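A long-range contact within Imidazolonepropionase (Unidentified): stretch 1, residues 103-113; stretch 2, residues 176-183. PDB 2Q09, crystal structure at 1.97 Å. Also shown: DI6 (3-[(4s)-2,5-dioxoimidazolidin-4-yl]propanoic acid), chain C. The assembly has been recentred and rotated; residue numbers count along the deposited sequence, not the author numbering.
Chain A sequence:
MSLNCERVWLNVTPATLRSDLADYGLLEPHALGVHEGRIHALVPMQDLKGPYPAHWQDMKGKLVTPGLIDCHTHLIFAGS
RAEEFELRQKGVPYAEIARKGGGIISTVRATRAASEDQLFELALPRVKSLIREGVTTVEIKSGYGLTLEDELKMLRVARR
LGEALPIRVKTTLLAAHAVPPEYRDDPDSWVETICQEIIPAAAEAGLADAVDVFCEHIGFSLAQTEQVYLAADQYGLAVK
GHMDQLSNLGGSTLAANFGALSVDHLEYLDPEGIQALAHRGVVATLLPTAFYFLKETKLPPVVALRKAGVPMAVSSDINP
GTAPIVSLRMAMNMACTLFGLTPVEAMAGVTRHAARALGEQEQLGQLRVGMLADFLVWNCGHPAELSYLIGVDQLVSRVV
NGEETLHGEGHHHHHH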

# COMPACT_ATOMS: atom_id res chain seq x y z
N GLY A 103 14.64 -14.84 11.92
CA GLY A 103 13.75 -14.83 10.77
C GLY A 103 12.40 -14.22 11.10
O GLY A 103 12.25 -13.55 12.12
N ILE A 104 11.42 -14.44 10.24
CA ILE A 104 10.10 -13.88 10.47
C ILE A 104 9.48 -14.32 11.79
O ILE A 104 8.65 -13.62 12.35
CB ILE A 104 9.13 -14.23 9.32
CG1 ILE A 104 7.76 -13.61 9.59
CG2 ILE A 104 9.02 -15.74 9.17
CD1 ILE A 104 6.82 -13.65 8.40
N ILE A 105 9.89 -15.48 12.31
CA ILE A 105 9.34 -15.94 13.57
C ILE A 105 9.73 -15.02 14.73
O ILE A 105 8.95 -14.84 15.66
CB ILE A 105 9.74 -17.41 13.89
CG1 ILE A 105 8.95 -17.92 15.09
CG2 ILE A 105 11.21 -17.51 14.17
CD1 ILE A 105 7.44 -17.86 14.91
N SER A 106 10.91 -14.41 14.68
CA SER A 106 11.28 -13.51 15.77
C SER A 106 10.35 -12.29 15.78
O SER A 106 9.99 -11.79 16.84
CB SER A 106 12.75 -13.07 15.67
OG SER A 106 13.01 -12.27 14.54
N THR A 107 9.96 -11.83 14.60
CA THR A 107 9.05 -10.68 14.54
C THR A 107 7.69 -11.11 15.09
O THR A 107 6.99 -10.34 15.76
CB THR A 107 8.87 -10.17 13.10
OG1 THR A 107 10.12 -9.66 12.61
CG2 THR A 107 7.84 -9.06 13.07
N VAL A 108 7.30 -12.35 14.80
CA VAL A 108 6.03 -12.87 15.29
C VAL A 108 6.03 -12.95 16.83
O VAL A 108 5.08 -12.53 17.49
CB VAL A 108 5.74 -14.27 14.71
CG1 VAL A 108 4.49 -14.86 15.37
CG2 VAL A 108 5.54 -14.17 13.21
N ARG A 109 7.10 -13.48 17.40
CA ARG A 109 7.17 -13.58 18.85
C ARG A 109 7.18 -12.20 19.50
O ARG A 109 6.48 -11.96 20.49
CB ARG A 109 8.42 -14.37 19.27
CG ARG A 109 8.44 -15.81 18.77
CD ARG A 109 9.58 -16.59 19.39
NE ARG A 109 9.78 -17.92 18.82
CZ ARG A 109 8.85 -18.86 18.76
NH1 ARG A 109 7.63 -18.64 19.22
NH2 ARG A 109 9.14 -20.04 18.23
N ALA A 110 7.96 -11.29 18.94
CA ALA A 110 8.03 -9.94 19.49
C ALA A 110 6.67 -9.24 19.38
O ALA A 110 6.26 -8.53 20.30
CB ALA A 110 9.10 -9.12 18.75
N THR A 111 5.99 -9.44 18.26
CA THR A 111 4.69 -8.79 18.05
C THR A 111 3.59 -9.41 18.92
O THR A 111 2.74 -8.69 19.44
CB THR A 111 4.29 -8.81 16.56
OG1 THR A 111 5.30 -8.15 15.79
CG2 THR A 111 2.96 -8.09 16.34
N ARG A 112 3.62 -10.72 19.11
CA ARG A 112 2.63 -11.37 19.97
C ARG A 112 2.82 -10.86 21.39
O ARG A 112 1.86 -10.58 22.11
CB ARG A 112 2.83 -12.88 20.00
CG ARG A 112 2.45 -13.63 18.76
CD ARG A 112 2.81 -15.10 18.96
NE ARG A 112 2.23 -15.96 17.94
CZ ARG A 112 2.35 -17.28 17.94
NH1 ARG A 112 3.03 -17.87 18.92
NH2 ARG A 112 1.76 -18.01 17.00
N ALA A 113 4.08 -10.76 21.80
CA ALA A 113 4.42 -10.30 23.13
C ALA A 113 4.14 -8.82 23.37
O ALA A 113 3.89 -8.41 24.51
CB ALA A 113 5.90 -10.61 23.42
N1 DI6 C . 7.25 -11.42 1.51
C2 DI6 C . 8.13 -10.53 2.02
O2 DI6 C . 9.13 -10.08 1.47
C3 DI6 C . 7.61 -10.18 3.43
N4 DI6 C . 6.39 -11.01 3.53
C5 DI6 C . 6.27 -11.69 2.37
O5 DI6 C . 5.35 -12.46 2.13
C6 DI6 C . 8.64 -10.52 4.50
C7 DI6 C . 8.17 -10.19 5.91
C8 DI6 C . 9.17 -10.51 7.02
O9 DI6 C . 8.98 -9.99 8.14
O10 DI6 C . 10.15 -11.28 6.80
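Stretch 2 176-183: AHAVPPEY

Short irregular segments often pack on a helix by touching it through side chains alone, and this contact in imidazolonepropionase is a compact example. Stretch 1 is helical for most of its length, held by i to i+4 backbone hydrogen bonds such as V108 N to I104 O at 3.1 Å and R112 N to V108 O at 2.8 Å. Stretch 2 is extended through V179 and P180, then tightens into a 3-10 segment at 181-183, where Y183 N bonds back to P180 O at 3.0 Å. The two stretches advance in the same general sense: H177 meets I104, P181 meets I105, and E182 meets R112. The backbones remain well apart, with the CA atoms of I104 and A178 separated by 8.6 Å and those of I105 and P180 by 8.0 Å, and they draw farther apart toward R112 and E182, where long side chains bridge the gap.

They do so in graded chemistry. Near the beginning of stretch 1, I104 places CD1 over one face of the H177 imidazole, 3.8 Å from its CE1, in a CH-pi contact. The ring edge remains available to the ligand, and H177 NE2 accepts a hydrogen bond from DI6 N4 at 2.7 Å. One residue on, I105 CD1 packs tightly against P181 CG at 3.3 Å. From the next turn, R109 starts out sideways, yet its extended chain brings NH2 to 3.9 Å from P181 CG.

The polar end is the most directional. The guanidinium of R112 grips the carboxylate of E182 in a two-pronged salt bridge, NH1 to OE2 at 2.9 Å and NH2 to OE1 at 3.0 Å, both nearly linear. R112 NH2 also lies 3.5 Å from P180 CB, which meets the guanidinium at its edge, near its plane.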

# COMPACT_ATOMS: atom_id res chain seq x y z
N ALA A 176 -2.46 -15.64 6.85
CA ALA A 176 -1.79 -16.65 6.04
C ALA A 176 -0.44 -16.13 5.52
O ALA A 176 -0.11 -16.27 4.35
CB ALA A 176 -2.68 -17.07 4.87
N HIS A 177 0.33 -15.52 6.42
CA HIS A 177 1.64 -14.97 6.08
C HIS A 177 2.69 -16.06 6.22
O HIS A 177 3.73 -16.05 5.55
CB HIS A 177 1.97 -13.81 7.04
CG HIS A 177 3.07 -12.92 6.56
ND1 HIS A 177 3.53 -11.85 7.30
CD2 HIS A 177 3.77 -12.90 5.40
CE1 HIS A 177 4.47 -11.22 6.62
NE2 HIS A 177 4.63 -11.83 5.46
N ALA A 178 2.40 -17.01 7.10
CA ALA A 178 3.26 -18.14 7.38
C ALA A 178 2.51 -19.03 8.37
O ALA A 178 1.48 -18.64 8.91
CB ALA A 178 4.56 -17.66 8.00
N VAL A 179 3.02 -20.24 8.59
CA VAL A 179 2.39 -21.18 9.51
C VAL A 179 3.02 -20.98 10.90
O VAL A 179 4.24 -21.08 11.06
CB VAL A 179 2.63 -22.65 9.06
CG1 VAL A 179 2.12 -23.62 10.11
CG2 VAL A 179 1.91 -22.90 7.74
N PRO A 180 2.20 -20.68 11.91
CA PRO A 180 2.78 -20.49 13.24
C PRO A 180 3.43 -21.76 13.78
O PRO A 180 3.14 -22.86 13.30
CB PRO A 180 1.59 -20.02 14.08
CG PRO A 180 0.42 -20.63 13.40
CD PRO A 180 0.74 -20.44 11.94
N PRO A 181 4.33 -21.62 14.77
CA PRO A 181 5.04 -22.76 15.38
C PRO A 181 4.10 -23.85 15.89
O PRO A 181 4.38 -25.04 15.74
CB PRO A 181 5.81 -22.10 16.52
CG PRO A 181 6.09 -20.73 15.98
CD PRO A 181 4.77 -20.35 15.36
N GLU A 182 2.99 -23.43 16.48
CA GLU A 182 2.02 -24.36 17.04
C GLU A 182 1.37 -25.28 16.00
O GLU A 182 0.79 -26.30 16.35
CB GLU A 182 0.93 -23.59 17.80
CG GLU A 182 1.42 -22.72 18.95
CD GLU A 182 2.03 -21.40 18.51
OE1 GLU A 182 1.81 -20.99 17.35
OE2 GLU A 182 2.72 -20.76 19.33
N TYR A 183 1.46 -24.90 14.73
CA TYR A 183 0.87 -25.70 13.64
C TYR A 183 1.93 -26.22 12.68
O TYR A 183 1.60 -26.74 11.62
CB TYR A 183 -0.11 -24.85 12.84
CG TYR A 183 -1.34 -24.42 13.59
CD1 TYR A 183 -2.53 -25.15 13.51
CD2 TYR A 183 -1.32 -23.28 14.38
CE1 TYR A 183 -3.67 -24.74 14.19
CE2 TYR A 183 -2.45 -22.86 15.07
CZ TYR A 183 -3.62 -23.59 14.97
OH TYR A 183 -4.74 -23.18 15.64